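Local coordinates for zinc-binding protein TroA (Treponema pallidum, PDB 1K0F) that binds zinc with high affinity and specificity in the periplasm and delivers it to the membrane permease of the TroABC ABC transporter for import, at residues L54-L60 and L78-E84; D147-R151 and F174-Y178; A203-A207 and A231-H237. All coordinates share one frame. Numbering follows the deposited sequence.

How the contacts relate
Along the chain the contacts come in series, contact 1 first and contact 3 last. Contact 1 joins two neighbouring strands, 54-57 and 78-81, at one side of the parallel sheet of the N-terminal lobe. Contact 2, its centre about 24 Å away, packs helix 172-178 across the long helix 129-156, which is probably the backbone helix that ties the two lobes together in this family. Contact 3 joins helices 196-208 and 225-233 in the C-terminal lobe, its centre about 28 Å from that of contact 2 and 41 Å from that of contact 1. Zinc ligands come from both halves of the chain; contacts 1 and 2 lie near them, whereas contact 3 is remote.

Contact 1 (L54-L60 and L78-E84); sequences LILYNGL and LVVAVSE
Set strands 54-57 and 78-81 parallel, axes 4.7 Å apart and 12° off alignment, with L54, I55, L56 and Y57 paired to L78, V79, V80 and A81. Backbone hydrogen bonds run I55 N to L78 O (2.7 Å), V80 N to I55 O (2.9 Å) and Y57 N to V80 O (2.9 Å). On one face L56 (chi1 m, chi2 t) reaches CB of V80 (chi1 t) and V82 CG1 with CD2, at 3.9 and 3.7 Å, while L54 (t, p) puts CD1 3.8 Å from L78 CB. These strands flank helix 67-73 in a beta-alpha-beta unit; that helix covers the other face at I55. There Y57, chi1 p, lays its ring over A81, CB 3.6 Å from the centroid (CH-pi), with CE1 3.4 Å from CG1 of V79 (chi1 t). Beyond the strands S83 N donates to N58 O (2.8 Å), and S83 OG (chi1 m), also bonded to S113, donates to N58 OD1 (2.8 Å), placed by N58 chi1 of -145°. The N58 side chain lies about 7 Å from that of zinc ligand H102. G59 (phi 108°, psi -146°) must be glycine: a CB would strike A81 CB, E84 CG and the carbonyl O of N58.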
# COMPACT_ATOMS: atom_id res chain seq x y z
N LEU A 54 -10.22 10.41 -16.19
CA LEU A 54 -8.88 10.08 -15.74
C LEU A 54 -8.90 8.82 -14.90
O LEU A 54 -9.56 8.77 -13.86
CB LEU A 54 -8.31 11.23 -14.91
CG LEU A 54 -7.05 10.93 -14.11
CD1 LEU A 54 -5.92 10.67 -15.08
CD2 LEU A 54 -6.72 12.09 -13.19
N ILE A 55 -8.20 7.79 -15.35
CA ILE A 55 -8.13 6.55 -14.59
C ILE A 55 -6.73 6.44 -14.00
O ILE A 55 -5.72 6.58 -14.71
CB ILE A 55 -8.40 5.31 -15.46
CG1 ILE A 55 -9.89 5.22 -15.79
CG2 ILE A 55 -7.98 4.05 -14.71
CD1 ILE A 55 -10.22 4.14 -16.79
N LEU A 56 -6.67 6.18 -12.69
CA LEU A 56 -5.41 6.08 -11.98
C LEU A 56 -5.24 4.74 -11.27
O LEU A 56 -6.13 4.27 -10.56
CB LEU A 56 -5.29 7.21 -10.95
CG LEU A 56 -5.03 8.61 -11.50
CD1 LEU A 56 -4.90 9.60 -10.35
CD2 LEU A 56 -3.77 8.61 -12.35
N TYR A 57 -4.07 4.14 -11.47
CA TYR A 57 -3.75 2.88 -10.85
C TYR A 57 -2.25 2.78 -10.63
O TYR A 57 -1.46 3.50 -11.25
CB TYR A 57 -4.27 1.71 -11.70
CG TYR A 57 -3.60 1.51 -13.04
CD1 TYR A 57 -3.78 2.42 -14.09
CD2 TYR A 57 -2.86 0.35 -13.30
CE1 TYR A 57 -3.23 2.19 -15.33
CE2 TYR A 57 -2.31 0.11 -14.55
CZ TYR A 57 -2.50 1.03 -15.56
OH TYR A 57 -1.93 0.79 -16.79
N ASN A 58 -1.86 1.89 -9.73
CA ASN A 58 -0.47 1.67 -9.38
C ASN A 58 0.47 1.42 -10.55
O ASN A 58 1.28 2.27 -10.94
CB ASN A 58 -0.38 0.47 -8.43
CG ASN A 58 0.69 0.62 -7.40
OD1 ASN A 58 0.90 1.72 -6.86
ND2 ASN A 58 1.38 -0.47 -7.09
N GLY A 59 0.33 0.22 -11.11
CA GLY A 59 1.18 -0.23 -12.18
C GLY A 59 1.98 -1.27 -11.42
O GLY A 59 1.45 -1.89 -10.50
N LEU A 60 3.25 -1.45 -11.76
CA LEU A 60 4.07 -2.42 -11.07
C LEU A 60 3.30 -3.72 -10.81
O LEU A 60 3.49 -4.40 -9.81
CB LEU A 60 4.57 -1.84 -9.75
CG LEU A 60 5.36 -0.53 -9.87
CD1 LEU A 60 6.13 -0.30 -8.59
CD2 LEU A 60 6.33 -0.61 -11.06
N LEU A 78 -7.76 8.98 -20.32
CA LEU A 78 -6.49 9.07 -19.64
C LEU A 78 -6.36 7.87 -18.70
O LEU A 78 -7.19 7.70 -17.81
CB LEU A 78 -6.41 10.37 -18.84
CG LEU A 78 -5.92 11.61 -19.60
CD1 LEU A 78 -5.94 12.83 -18.68
CD2 LEU A 78 -4.51 11.36 -20.11
N VAL A 79 -5.34 7.05 -18.92
CA VAL A 79 -5.10 5.87 -18.08
C VAL A 79 -3.64 5.90 -17.68
O VAL A 79 -2.75 5.81 -18.52
CB VAL A 79 -5.39 4.57 -18.82
CG1 VAL A 79 -4.92 3.39 -17.98
CG2 VAL A 79 -6.88 4.46 -19.09
N VAL A 80 -3.40 6.00 -16.38
CA VAL A 80 -2.04 6.08 -15.88
C VAL A 80 -1.72 5.20 -14.67
O VAL A 80 -2.43 5.22 -13.67
CB VAL A 80 -1.70 7.56 -15.53
CG1 VAL A 80 -0.47 7.62 -14.64
CG2 VAL A 80 -1.49 8.36 -16.81
N ALA A 81 -0.67 4.41 -14.81
CA ALA A 81 -0.19 3.55 -13.74
C ALA A 81 0.87 4.44 -13.11
O ALA A 81 2.03 4.43 -13.51
CB ALA A 81 0.44 2.29 -14.30
N VAL A 82 0.43 5.25 -12.15
CA VAL A 82 1.28 6.21 -11.47
C VAL A 82 2.66 5.75 -11.03
O VAL A 82 3.65 6.44 -11.30
CB VAL A 82 0.58 6.78 -10.23
CG1 VAL A 82 -0.72 7.46 -10.64
CG2 VAL A 82 0.31 5.67 -9.23
N SER A 83 2.73 4.61 -10.38
CA SER A 83 4.01 4.12 -9.88
C SER A 83 5.01 3.58 -10.90
O SER A 83 6.21 3.54 -10.64
CB SER A 83 3.74 3.09 -8.80
OG SER A 83 2.64 3.51 -8.02
N GLU A 84 4.55 3.19 -12.08
CA GLU A 84 5.48 2.70 -13.08
C GLU A 84 6.32 3.86 -13.58
O GLU A 84 7.00 3.75 -14.60
CB GLU A 84 4.73 2.07 -14.24
CG GLU A 84 3.70 1.05 -13.81
CD GLU A 84 4.02 -0.33 -14.31
OE1 GLU A 84 5.04 -0.91 -13.88
OE2 GLU A 84 3.24 -0.85 -15.14

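Contact 2 (D147-R151 and F174-Y178)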
# COMPACT_ATOMS: atom_id res chain seq x y z
N ASP A 147 7.75 10.44 5.64
CA ASP A 147 8.90 9.59 5.45
C ASP A 147 9.87 9.79 6.61
O ASP A 147 10.46 8.84 7.12
CB ASP A 147 9.60 9.90 4.15
CG ASP A 147 10.82 9.05 3.94
OD1 ASP A 147 10.69 7.97 3.32
OD2 ASP A 147 11.90 9.46 4.41
N ALA A 148 10.04 11.04 7.02
CA ALA A 148 10.95 11.36 8.10
C ALA A 148 10.50 10.65 9.36
O ALA A 148 11.27 9.91 9.97
CB ALA A 148 10.97 12.86 8.33
N TYR A 149 9.24 10.88 9.72
CA TYR A 149 8.63 10.29 10.91
C TYR A 149 8.80 8.78 10.94
O TYR A 149 9.25 8.23 11.94
CB TYR A 149 7.14 10.67 10.92
CG TYR A 149 6.31 10.03 12.02
CD1 TYR A 149 6.12 10.67 13.24
CD2 TYR A 149 5.65 8.81 11.80
CE1 TYR A 149 5.30 10.12 14.23
CE2 TYR A 149 4.83 8.26 12.78
CZ TYR A 149 4.65 8.92 13.98
OH TYR A 149 3.81 8.38 14.93
N VAL A 150 8.45 8.12 9.85
CA VAL A 150 8.56 6.66 9.77
C VAL A 150 9.99 6.19 9.95
O VAL A 150 10.23 5.06 10.38
CB VAL A 150 8.02 6.13 8.43
CG1 VAL A 150 8.21 4.62 8.36
CG2 VAL A 150 6.54 6.48 8.29
N ARG A 151 10.96 7.03 9.59
CA ARG A 151 12.35 6.64 9.76
C ARG A 151 12.69 6.89 11.22
O ARG A 151 13.22 6.00 11.89
CB ARG A 151 13.27 7.45 8.85
CG ARG A 151 14.60 6.73 8.59
CD ARG A 151 15.41 7.37 7.46
NE ARG A 151 15.81 6.41 6.44
CZ ARG A 151 15.40 6.44 5.18
NH1 ARG A 151 14.57 7.40 4.77
NH2 ARG A 151 15.82 5.53 4.31
N PHE A 174 9.38 -1.03 2.57
CA PHE A 174 9.28 -0.54 3.93
C PHE A 174 10.53 -1.01 4.67
O PHE A 174 11.14 -0.26 5.44
CB PHE A 174 8.01 -1.10 4.61
CG PHE A 174 7.90 -0.75 6.07
CD1 PHE A 174 7.38 0.47 6.47
CD2 PHE A 174 8.32 -1.66 7.04
CE1 PHE A 174 7.28 0.79 7.82
CE2 PHE A 174 8.23 -1.35 8.39
CZ PHE A 174 7.72 -0.12 8.78
N SER A 175 10.93 -2.25 4.41
CA SER A 175 12.10 -2.82 5.04
C SER A 175 13.35 -2.12 4.51
O SER A 175 14.18 -1.66 5.28
CB SER A 175 12.18 -4.33 4.75
OG SER A 175 12.89 -4.60 3.55
N ARG A 176 13.45 -2.03 3.18
CA ARG A 176 14.60 -1.39 2.55
C ARG A 176 14.75 0.08 2.93
O ARG A 176 15.86 0.58 3.06
CB ARG A 176 14.48 -1.52 1.03
CG ARG A 176 15.52 -0.72 0.25
CD ARG A 176 15.41 -0.98 -1.24
NE ARG A 176 14.64 0.06 -1.91
CZ ARG A 176 14.57 0.22 -3.23
NH1 ARG A 176 15.22 -0.61 -4.04
NH2 ARG A 176 13.85 1.21 -3.74
N ALA A 177 13.62 0.75 3.14
CA ALA A 177 13.60 2.17 3.47
C ALA A 177 13.94 2.53 4.90
O ALA A 177 14.82 3.35 5.15
CB ALA A 177 12.25 2.77 3.11
N TYR A 178 13.25 1.89 5.84
CA TYR A 178 13.45 2.18 7.25
C TYR A 178 14.10 1.07 8.08
O TYR A 178 14.09 1.13 9.32
CB TYR A 178 12.10 2.60 7.84
CG TYR A 178 11.32 3.46 6.86
CD1 TYR A 178 11.55 4.83 6.78
CD2 TYR A 178 10.41 2.89 5.98
CE1 TYR A 178 10.89 5.62 5.83
CE2 TYR A 178 9.74 3.67 5.02
CZ TYR A 178 10.00 5.03 4.96
OH TYR A 178 9.37 5.80 4.01
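Y178 carries this contact, with 110 Å² of its surface covered, about twice that of V150 or R151. With chi1 near -39° its ring swings across to helix 129-156 and lies against V150: CG1 stands 3.5 Å from the ring centroid and only 5° off the normal, a clean CH-pi contact over the face. At the far end of the ring, Y178 OH donates a 2.6 Å hydrogen bond to D147 OD1, one turn before R151. V150 is the one residue of its segment whose CA-to-CB bond aims toward the other helix, and the same CG1 also meets F174 CE1 at 4.0 Å, so a single methyl touches both aromatic side chains. The two helix segments cross nearly at right angles, 84° with axes 10.8 Å apart, a wide spacing bridged largely by the tyrosine. In the fold this is where helix 172-178 meets what is probably the family's long backbone helix linking the two lobes. R151 also packs against the ring, CB 3.8 Å from Y178 CD1, and its guanidinium passes over A177 O; NH2 comes within 2.5 Å of that oxygen, but at a poor angle for a hydrogen bond. R151 NH1 instead pairs with D147 OD2 at 3.4 Å, a salt bridge within the helix. Nearby, backbone nitrogens of V107 and K108 give weak hydrogen bonds to Y178 OH and D147 OD1, while V264 and I268 of helix 260-273 pack on V150.

Contact 3 (A203-A207 and A231-H237)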
# COMPACT_ATOMS: atom_id res chain seq x y z
N ALA A 203 6.54 -19.92 11.70
CA ALA A 203 6.11 -20.09 13.08
C ALA A 203 7.33 -20.23 13.97
O ALA A 203 7.52 -19.47 14.92
CB ALA A 203 5.21 -21.31 13.20
N ALA A 204 8.17 -21.22 13.67
CA ALA A 204 9.38 -21.43 14.46
C ALA A 204 10.27 -20.20 14.39
O ALA A 204 10.84 -19.79 15.39
CB ALA A 204 10.13 -22.66 13.96
N PHE A 205 10.40 -19.62 13.20
CA PHE A 205 11.23 -18.44 13.01
C PHE A 205 10.89 -17.39 14.04
O PHE A 205 11.76 -16.82 14.68
CB PHE A 205 11.02 -17.86 11.63
CG PHE A 205 11.44 -16.44 11.52
CD1 PHE A 205 12.79 -16.11 11.60
CD2 PHE A 205 10.50 -15.44 11.34
CE1 PHE A 205 13.21 -14.78 11.51
CE2 PHE A 205 10.89 -14.10 11.25
CZ PHE A 205 12.26 -13.77 11.34
N ILE A 206 9.59 -17.16 14.20
CA ILE A 206 9.07 -16.18 15.14
C ILE A 206 9.29 -16.67 16.58
O ILE A 206 9.47 -15.86 17.50
CB ILE A 206 7.56 -15.94 14.89
CG1 ILE A 206 7.35 -15.37 13.49
CG2 ILE A 206 6.99 -14.97 15.92
CD1 ILE A 206 5.97 -15.64 12.94
N ALA A 207 9.28 -17.98 16.77
CA ALA A 207 9.48 -18.55 18.11
C ALA A 207 10.96 -18.56 18.48
O ALA A 207 11.33 -18.40 19.64
CB ALA A 207 8.92 -19.96 18.16
N ALA A 231 0.48 -21.50 15.70
CA ALA A 231 1.58 -22.36 15.32
C ALA A 231 2.79 -21.91 16.15
O ALA A 231 3.57 -22.73 16.63
CB ALA A 231 1.87 -22.23 13.84
N VAL A 232 2.91 -20.60 16.33
CA VAL A 232 4.01 -20.07 17.12
C VAL A 232 3.79 -20.55 18.54
O VAL A 232 4.71 -21.03 19.19
CB VAL A 232 4.01 -18.54 17.11
CG1 VAL A 232 5.23 -18.03 17.87
CG2 VAL A 232 4.05 -18.04 15.68
N GLN A 233 2.55 -20.42 19.01
CA GLN A 233 2.18 -20.85 20.36
C GLN A 233 2.56 -22.30 20.58
O GLN A 233 3.13 -22.66 21.62
CB GLN A 233 0.68 -20.69 20.56
CG GLN A 233 0.29 -19.90 21.81
CD GLN A 233 -0.24 -18.53 21.47
OE1 GLN A 233 -1.17 -18.03 22.11
NE2 GLN A 233 0.34 -17.90 20.44
N ALA A 234 2.24 -23.14 19.61
CA ALA A 234 2.54 -24.56 19.66
C ALA A 234 4.05 -24.76 19.55
O ALA A 234 4.53 -25.89 19.52
CB ALA A 234 1.83 -25.28 18.54
N ARG A 235 4.79 -23.65 19.49
CA ARG A 235 6.24 -23.71 19.40
C ARG A 235 6.93 -23.12 20.63
O ARG A 235 8.15 -22.95 20.66
CB ARG A 235 6.71 -22.97 18.15
CG ARG A 235 6.17 -23.54 16.85
CD ARG A 235 7.25 -24.28 16.07
NE ARG A 235 6.95 -24.33 14.64
CZ ARG A 235 7.44 -25.24 13.80
NH1 ARG A 235 8.26 -26.19 14.25
NH2 ARG A 235 7.12 -25.21 12.52
N GLY A 236 6.14 -22.79 21.65
CA GLY A 236 6.69 -22.25 22.89
C GLY A 236 6.73 -20.74 23.02
O GLY A 236 7.33 -20.21 23.95
N HIS A 237 6.06 -20.04 22.10
CA HIS A 237 6.05 -18.59 22.11
C HIS A 237 4.67 -18.00 21.85
O HIS A 237 3.98 -18.41 20.92
CB HIS A 237 7.03 -18.06 21.07
CG HIS A 237 7.04 -16.56 20.95
ND1 HIS A 237 7.15 -15.73 22.04
CD2 HIS A 237 6.93 -15.76 19.86
CE1 HIS A 237 7.11 -14.47 21.63
NE2 HIS A 237 6.97 -14.46 20.32
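Small residues let these two pieces come close: A203 and V232 bring their CA atoms within 4.6 Å. The CB of A203 is the main bump, 67 Å² of the residue covered, and it points toward a hollow bounded by A231 CB at 3.5 Å, R235 NE at 3.8 Å and V232 CG2 at 4.3 Å. One turn on, the CB of A207 fills a second hollow, 3.7 Å from R235 CB, 4.0 Å from H237 CB and 4.2 Å from V232 CG1. V232 thus touches both alanines, and its CG1 also meets I206 CG2 at 4.0 Å. R235 closes the outer side: its side chain stretches along the helix from A207 past A203, and its guanidinium lies with one face over the CB of A204. H237 closes the hollow beside I206 and A207, its CD2 3.5 Å from I206 O. Both residues come into place because the chain leaves helix 225-233 through a type I turn from Q233 to G236, the latter at phi 95°, where a CB would hit the preceding carbonyl. R235 NH2 makes a weak hydrogen bond to Q200 O, and H237 NE2 bonds to L211 O, in the loop before strand 213-217. That strand links the two helices, L228 of helix 225-233 adds to the packing on A203 and I206, and F205, facing away, covers strands 163-166 and 181-184.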